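Side-chain contacts in similar to sp|P32453 Saccharomyces cerevisiae YNL315c ATP11 (Candida glabrata CBS 138, PDB 2P4F), which probably acts as a mitochondrial chaperone of the ATP11 family, binding unfolded protein: residues W186-A189 with T193-C196; P213-Q218 with Q245-L250. One frame throughout, in Å; residues are numbered along the deposited sequence.

Contact 1: residues W186-A189 with T193-C196; sequences WQFA and TVHC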
ATOM      1  N   TRP A 186       6.758  -3.800   1.569  1.00 14.78           N
ATOM      2  CA  TRP A 186       5.785  -4.134   2.600  1.00 15.38           C
ATOM      3  C   TRP A 186       6.517  -4.500   3.884  1.00 16.06           C
ATOM      4  O   TRP A 186       7.482  -5.288   3.839  1.00 21.18           O
ATOM      5  CB  TRP A 186       4.935  -5.303   2.152  1.00 16.88           C
ATOM      6  CG  TRP A 186       3.993  -4.984   1.037  1.00 17.66           C
ATOM      7  CD1 TRP A 186       4.209  -5.101  -0.320  1.00 18.53           C
ATOM      8  CD2 TRP A 186       2.658  -4.494   1.182  1.00 17.17           C
ATOM      9  NE1 TRP A 186       3.088  -4.705  -1.040  1.00 18.84           N
ATOM     10  CE2 TRP A 186       2.124  -4.335  -0.118  1.00 17.88           C
ATOM     11  CE3 TRP A 186       1.869  -4.175   2.315  1.00 17.95           C
ATOM     12  CZ2 TRP A 186       0.830  -3.872  -0.336  1.00 19.99           C
ATOM     13  CZ3 TRP A 186       0.587  -3.721   2.072  1.00 20.31           C
ATOM     14  CH2 TRP A 186       0.067  -3.569   0.777  1.00 20.47           C
ATOM     15  N   GLN A 187       6.092  -3.920   4.970  1.00 16.56           N
ATOM     16  CA  GLN A 187       6.688  -4.165   6.278  1.00 18.92           C
ATOM     17  C   GLN A 187       5.592  -4.609   7.241  1.00 20.04           C
ATOM     18  O   GLN A 187       4.521  -3.949   7.358  1.00 22.84           O
ATOM     19  CB  GLN A 187       7.394  -2.905   6.796  1.00 25.38           C
ATOM     20  CG  GLN A 187       8.580  -2.613   5.898  1.00 33.12           C
ATOM     21  CD  GLN A 187       9.681  -1.929   6.658  1.00 38.66           C
ATOM     22  OE1 GLN A 187       9.392  -1.062   7.499  1.00 49.73           O
ATOM     23  NE2 GLN A 187      10.891  -2.353   6.331  1.00 57.64           N
ATOM     24  N   PHE A 188       5.828  -5.708   7.926  1.00 18.32           N
ATOM     25  CA  PHE A 188       4.824  -6.299   8.825  1.00 19.14           C
ATOM     26  C   PHE A 188       5.200  -5.835  10.215  1.00 21.93           C
ATOM     27  O   PHE A 188       6.112  -6.379  10.824  1.00 31.89           O
ATOM     28  CB  PHE A 188       4.808  -7.829   8.605  1.00 20.12           C
ATOM     29  CG  PHE A 188       4.436  -8.040   7.133  1.00 20.43           C
ATOM     30  CD1 PHE A 188       3.112  -8.033   6.733  1.00 22.99           C
ATOM     31  CD2 PHE A 188       5.406  -8.187   6.166  1.00 22.52           C
ATOM     32  CE1 PHE A 188       2.729  -8.152   5.401  1.00 25.84           C
ATOM     33  CE2 PHE A 188       5.065  -8.301   4.827  1.00 23.74           C
ATOM     34  CZ  PHE A 188       3.734  -8.258   4.457  1.00 24.48           C
ATOM     35  N   ALA A 189       4.544  -4.798  10.704  1.00 21.40           N
ATOM     36  CA  ALA A 189       4.937  -4.155  11.942  1.00 23.06           C
ATOM     37  C   ALA A 189       4.422  -4.986  13.099  1.00 23.62           C
ATOM     38  O   ALA A 189       5.090  -5.209  14.119  1.00 28.20           O
ATOM     39  CB  ALA A 189       4.331  -2.750  11.975  1.00 25.24           C
ATOM     40  N   THR A 193      -1.039  -4.703  12.026  1.00 17.84           N
ATOM     41  CA  THR A 193      -0.581  -3.455  11.410  1.00 18.67           C
ATOM     42  C   THR A 193       0.436  -3.737  10.324  1.00 18.13           C
ATOM     43  O   THR A 193       1.517  -4.278  10.612  1.00 20.72           O
ATOM     44  CB  THR A 193       0.074  -2.546  12.471  1.00 19.73           C
ATOM     45  OG1 THR A 193      -0.713  -2.535  13.681  1.00 21.18           O
ATOM     46  CG2 THR A 193       0.176  -1.078  12.009  1.00 23.83           C
ATOM     47  N   VAL A 194       0.100  -3.363   9.096  1.00 16.93           N
ATOM     48  CA  VAL A 194       0.933  -3.672   7.914  1.00 16.72           C
ATOM     49  C   VAL A 194       1.259  -2.375   7.239  1.00 15.77           C
ATOM     50  O   VAL A 194       0.354  -1.524   7.095  1.00 17.88           O
ATOM     51  CB  VAL A 194       0.154  -4.604   6.966  1.00 17.81           C
ATOM     52  CG1 VAL A 194       0.975  -4.852   5.684  1.00 22.38           C
ATOM     53  CG2 VAL A 194      -0.175  -5.928   7.668  1.00 21.29           C
ATOM     54  N   HIS A 195       2.522  -2.152   6.869  1.00 15.70           N
ATOM     55  CA  HIS A 195       2.898  -0.894   6.242  1.00 16.72           C
ATOM     56  C   HIS A 195       3.316  -1.121   4.787  1.00 15.59           C
ATOM     57  O   HIS A 195       3.898  -2.175   4.488  1.00 16.89           O
ATOM     58  CB  HIS A 195       4.100  -0.275   6.972  1.00 19.65           C
ATOM     59  CG  HIS A 195       3.791   0.107   8.393  1.00 20.04           C
ATOM     60  ND1 HIS A 195       4.813   0.491   9.242  1.00 26.21           N
ATOM     61  CD2 HIS A 195       2.621   0.243   9.074  1.00 20.58           C
ATOM     62  CE1 HIS A 195       4.235   0.821  10.407  1.00 27.31           C
ATOM     63  NE2 HIS A 195       2.908   0.680  10.358  1.00 22.34           N
ATOM     64  N   CYS A 196       3.072  -0.142   3.943  1.00 16.92           N
ATOM     65  CA  CYS A 196       3.596  -0.161   2.575  1.00 16.40           C
ATOM     66  C   CYS A 196       4.395   1.119   2.409  1.00 15.84           C
ATOM     67  O   CYS A 196       3.804   2.221   2.633  1.00 17.78           O
ATOM     68  CB  CYS A 196       2.417  -0.274   1.580  1.00 18.94           C
ATOM     69  SG  CYS A 196       3.074  -0.345  -0.125  1.00 23.40           S
TER

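Contact 2: residues P213-Q218 with Q245-L250; sequences PHTTIQ and QDAQLL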
ATOM      1  N   PRO A 213      11.023   7.241   2.826  1.00 17.37           N
ATOM      2  CA  PRO A 213       9.978   7.045   1.827  1.00 17.94           C
ATOM      3  C   PRO A 213       9.205   8.333   1.619  1.00 17.14           C
ATOM      4  O   PRO A 213       8.895   9.047   2.564  1.00 21.49           O
ATOM      5  CB  PRO A 213       9.022   6.010   2.432  1.00 20.26           C
ATOM      6  CG  PRO A 213       9.723   5.477   3.616  1.00 28.73           C
ATOM      7  CD  PRO A 213      10.866   6.383   4.016  1.00 21.53           C
ATOM      8  N   HIS A 214       8.837   8.640   0.378  1.00 17.43           N
ATOM      9  CA  HIS A 214       7.948   9.804   0.207  1.00 17.98           C
ATOM     10  C   HIS A 214       6.515   9.464   0.582  1.00 18.04           C
ATOM     11  O   HIS A 214       5.733  10.381   0.865  1.00 21.36           O
ATOM     12  CB  HIS A 214       8.005  10.292  -1.229  1.00 19.91           C
ATOM     13  CG  HIS A 214       7.794   9.247  -2.287  1.00 20.42           C
ATOM     14  ND1 HIS A 214       6.564   8.671  -2.513  1.00 21.19           N
ATOM     15  CD2 HIS A 214       8.697   8.732  -3.194  1.00 21.18           C
ATOM     16  CE1 HIS A 214       6.700   7.804  -3.528  1.00 22.54           C
ATOM     17  NE2 HIS A 214       7.985   7.828  -3.946  1.00 22.06           N
ATOM     18  N   THR A 215       6.141   8.188   0.563  1.00 17.61           N
ATOM     19  CA  THR A 215       4.755   7.770   0.868  1.00 18.86           C
ATOM     20  C   THR A 215       4.798   6.613   1.868  1.00 17.57           C
ATOM     21  O   THR A 215       5.511   5.608   1.573  1.00 17.97           O
ATOM     22  CB  THR A 215       4.034   7.343  -0.413  1.00 24.28           C
ATOM     23  OG1 THR A 215       3.955   8.481  -1.292  1.00 23.43           O
ATOM     24  CG2 THR A 215       2.575   6.938  -0.122  1.00 24.14           C
ATOM     25  N   THR A 216       4.102   6.712   2.976  1.00 17.32           N
ATOM     26  CA  THR A 216       4.013   5.581   3.921  1.00 17.89           C
ATOM     27  C   THR A 216       2.545   5.302   4.109  1.00 17.46           C
ATOM     28  O   THR A 216       1.753   6.248   4.381  1.00 20.82           O
ATOM     29  CB  THR A 216       4.650   5.955   5.265  1.00 22.24           C
ATOM     30  OG1 THR A 216       6.090   6.070   5.029  1.00 28.43           O
ATOM     31  CG2 THR A 216       4.508   4.905   6.348  1.00 29.30           C
ATOM     32  N   ILE A 217       2.120   4.072   4.002  1.00 17.01           N
ATOM     33  CA  ILE A 217       0.727   3.679   4.140  1.00 16.68           C
ATOM     34  C   ILE A 217       0.647   2.661   5.270  1.00 16.72           C
ATOM     35  O   ILE A 217       1.438   1.730   5.314  1.00 19.28           O
ATOM     36  CB  ILE A 217       0.185   3.096   2.825  1.00 20.03           C
ATOM     37  CG1 ILE A 217       0.419   4.086   1.639  1.00 24.46           C
ATOM     38  CG2 ILE A 217      -1.256   2.724   3.001  1.00 20.45           C
ATOM     39  CD1 ILE A 217       0.259   3.511   0.295  1.00 29.11           C
ATOM     40  N   GLN A 218      -0.363   2.858   6.163  1.00 15.82           N
ATOM     41  CA  GLN A 218      -0.641   1.876   7.185  1.00 16.08           C
ATOM     42  C   GLN A 218      -1.992   1.215   6.866  1.00 14.26           C
ATOM     43  O   GLN A 218      -2.943   1.947   6.502  1.00 17.33           O
ATOM     44  CB  GLN A 218      -0.768   2.471   8.596  1.00 17.35           C
ATOM     45  CG  GLN A 218       0.504   3.182   9.112  1.00 19.02           C
ATOM     46  CD  GLN A 218       0.305   3.413  10.612  1.00 19.32           C
ATOM     47  OE1 GLN A 218      -0.527   4.313  10.936  1.00 22.12           O
ATOM     48  NE2 GLN A 218       0.970   2.641  11.480  1.00 20.28           N
ATOM     49  N   GLN A 245      -1.957  12.813  -6.043  1.00 36.83           N
ATOM     50  CA  GLN A 245      -2.436  12.049  -7.184  1.00 37.62           C
ATOM     51  C   GLN A 245      -1.412  11.007  -7.634  1.00 33.53           C
ATOM     52  O   GLN A 245      -1.836   9.894  -7.979  1.00 33.39           O
ATOM     53  CB  GLN A 245      -2.787  13.005  -8.332  1.00 42.41           C
ATOM     54  CG  GLN A 245      -3.626  14.163  -7.807  1.00 51.38           C
ATOM     55  CD  GLN A 245      -2.805  15.362  -7.368  1.00 56.36           C
ATOM     56  OE1 GLN A 245      -2.631  15.619  -6.183  1.00 54.13           O
ATOM     57  NE2 GLN A 245      -2.267  16.125  -8.327  1.00 72.82           N
ATOM     58  N   ASP A 246      -0.130  11.371  -7.619  1.00 31.25           N
ATOM     59  CA  ASP A 246       0.868  10.381  -8.039  1.00 29.93           C
ATOM     60  C   ASP A 246       0.818   9.219  -7.056  1.00 26.38           C
ATOM     61  O   ASP A 246       0.918   8.047  -7.448  1.00 27.50           O
ATOM     62  CB  ASP A 246       2.277  10.926  -8.078  1.00 34.05           C
ATOM     63  CG  ASP A 246       2.580  12.032  -9.061  1.00 37.31           C
ATOM     64  OD1 ASP A 246       2.005  12.072 -10.180  1.00 52.18           O
ATOM     65  OD2 ASP A 246       3.435  12.905  -8.699  1.00 37.76           O
ATOM     66  N   ALA A 247       0.700   9.556  -5.776  1.00 27.98           N
ATOM     67  CA  ALA A 247       0.701   8.470  -4.768  1.00 25.25           C
ATOM     68  C   ALA A 247      -0.507   7.554  -4.906  1.00 25.56           C
ATOM     69  O   ALA A 247      -0.468   6.329  -4.753  1.00 25.78           O
ATOM     70  CB  ALA A 247       0.772   9.152  -3.392  1.00 25.35           C
ATOM     71  N   GLN A 248      -1.680   8.139  -5.196  1.00 26.97           N
ATOM     72  CA  GLN A 248      -2.886   7.364  -5.462  1.00 27.68           C
ATOM     73  C   GLN A 248      -2.723   6.393  -6.624  1.00 27.93           C
ATOM     74  O   GLN A 248      -3.191   5.235  -6.557  1.00 28.18           O
ATOM     75  CB  GLN A 248      -4.076   8.305  -5.757  1.00 33.48           C
ATOM     76  CG  GLN A 248      -4.430   9.220  -4.601  1.00 44.19           C
ATOM     77  CD  GLN A 248      -5.376  10.351  -4.965  1.00 50.74           C
ATOM     78  OE1 GLN A 248      -5.436  10.879  -6.086  1.00 66.17           O
ATOM     79  NE2 GLN A 248      -6.189  10.794  -4.008  1.00 66.81           N
ATOM     80  N   LEU A 249      -2.070   6.885  -7.675  1.00 27.59           N
ATOM     81  CA  LEU A 249      -1.910   6.005  -8.861  1.00 27.89           C
ATOM     82  C   LEU A 249      -0.892   4.909  -8.561  1.00 24.38           C
ATOM     83  O   LEU A 249      -1.042   3.750  -8.983  1.00 28.76           O
ATOM     84  CB  LEU A 249      -1.593   6.853 -10.076  1.00 34.63           C
ATOM     85  CG  LEU A 249      -2.691   7.365 -11.031  1.00 47.30           C
ATOM     86  CD1 LEU A 249      -4.129   7.136 -10.547  1.00 54.89           C
ATOM     87  CD2 LEU A 249      -2.507   8.848 -11.349  1.00 53.00           C
ATOM     88  N   LEU A 250       0.151   5.204  -7.788  1.00 24.29           N
ATOM     89  CA  LEU A 250       1.085   4.147  -7.373  1.00 22.79           C
ATOM     90  C   LEU A 250       0.372   3.118  -6.511  1.00 20.80           C
ATOM     91  O   LEU A 250       0.572   1.919  -6.667  1.00 22.09           O
ATOM     92  CB  LEU A 250       2.267   4.720  -6.578  1.00 24.61           C
ATOM     93  CG  LEU A 250       3.284   5.464  -7.447  1.00 27.00           C
ATOM     94  CD1 LEU A 250       4.212   6.356  -6.605  1.00 26.69           C
ATOM     95  CD2 LEU A 250       4.109   4.499  -8.295  1.00 31.81           C
TER

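Contact 1: residues W186-A189 with T193-C196
T193 and A189 meet at the turn end of two antiparallel strands. The T193 carbonyl accepts a hydrogen bond in its plane, A189 N to T193 O, 3.1 Å, but the bond is bent, 135° at H. V194 follows on the face shared with W186 and F188. Its CG1 sits anti to the backbone N (chi1 176°). V194 CG1 touches the edge of the W186 ring, 3.6 Å from W186 CE3. The F188 ring is approached obliquely, with V194 CG1 3.7 Å from F188 CE1. A151 of helix 140-153 touches both W186 and F188. H195 is gripped twice by Q187: backbone N of H195 to Q187 O, 2.7 Å, and Q187 N to the backbone O of H195, 2.8 Å. Both bonds are nearly straight. The H195 side chain lies on the other face of the sheet from W186. A189 CB sits over one face of its ring, offset toward the rim, a CH-pi contact. H195 NE2 is hydrogen-bonded to Q218 NE2, on strand 215-220. C196 comes last. C196 CB lies over the six-membered ring of W186, 4.0 Å from the centroid, and SG covers the same ring. A CH-pi contact thus joins a sulfur-aromatic one. Strands 179-190 and 193-200 form a beta hairpin in the antiparallel sheet of the half barrel.

Contact 2: residues P213-Q218 with Q245-L250
A helix packed on a beta sheet makes this contact: helix 244-257 lies against the start of strand 215-220. T215 and A247 meet first. The hydroxyl OG1 of T215 is 3.9 Å from A247 CB, a van der Waals approach with no hydrogen bond between the two segments. T215 OG1 stands anti to its own carbonyl carbon (chi1 -63°). There T215 OG1 is hydrogen-bonded to ND1 of the neighbouring H214 at 2.9 Å. The hydroxyl lies at the edge of the imidazole, in its plane. Either group could donate. The other ring nitrogen, H214 NE2, is hydrogen-bonded to Q182 OE1 of strand 179-190. The ring is thus held by both nitrogens, which limits its rotation, and its polar atoms are satisfied although the residue is buried. One turn along the helix from A247, L250 reaches the same ring obliquely, with L250 CD1 4.2 Å from H214 CE1. L250 also rests on L159 of strand 156-162, and A247 on V236 of strand 229-236. Just 106 Å² is buried between the two segments. H214 and T215 both face I198 on strand 193-200. This is a classic beta bulge, at the beginning of a strand covered by an alpha helix.

In the fold
Contacts 1 and 2 share one antiparallel sheet, because strands 193-200 and 215-220 are neighbours in it. They join directly: C196 N lies 2.8 Å from I217 O, a probable hydrogen bond. Their centres are about 14 Å apart. Contact 1 ties strand to strand within a hairpin. It relies on backbone hydrogen bonds and aromatic packing, and it is partly buried, with Q187, F188, A189 and H195 partly exposed. Contact 2 ties the sheet to helix 244-257. It is smaller, and its four touching residues are all buried. No hydrogen bond crosses it. The polar groups of H214 and T215 pair within residues 213-218 or with Q182, and the helix offers only apolar carbons, A247 CB and L250 CD1, to this pair.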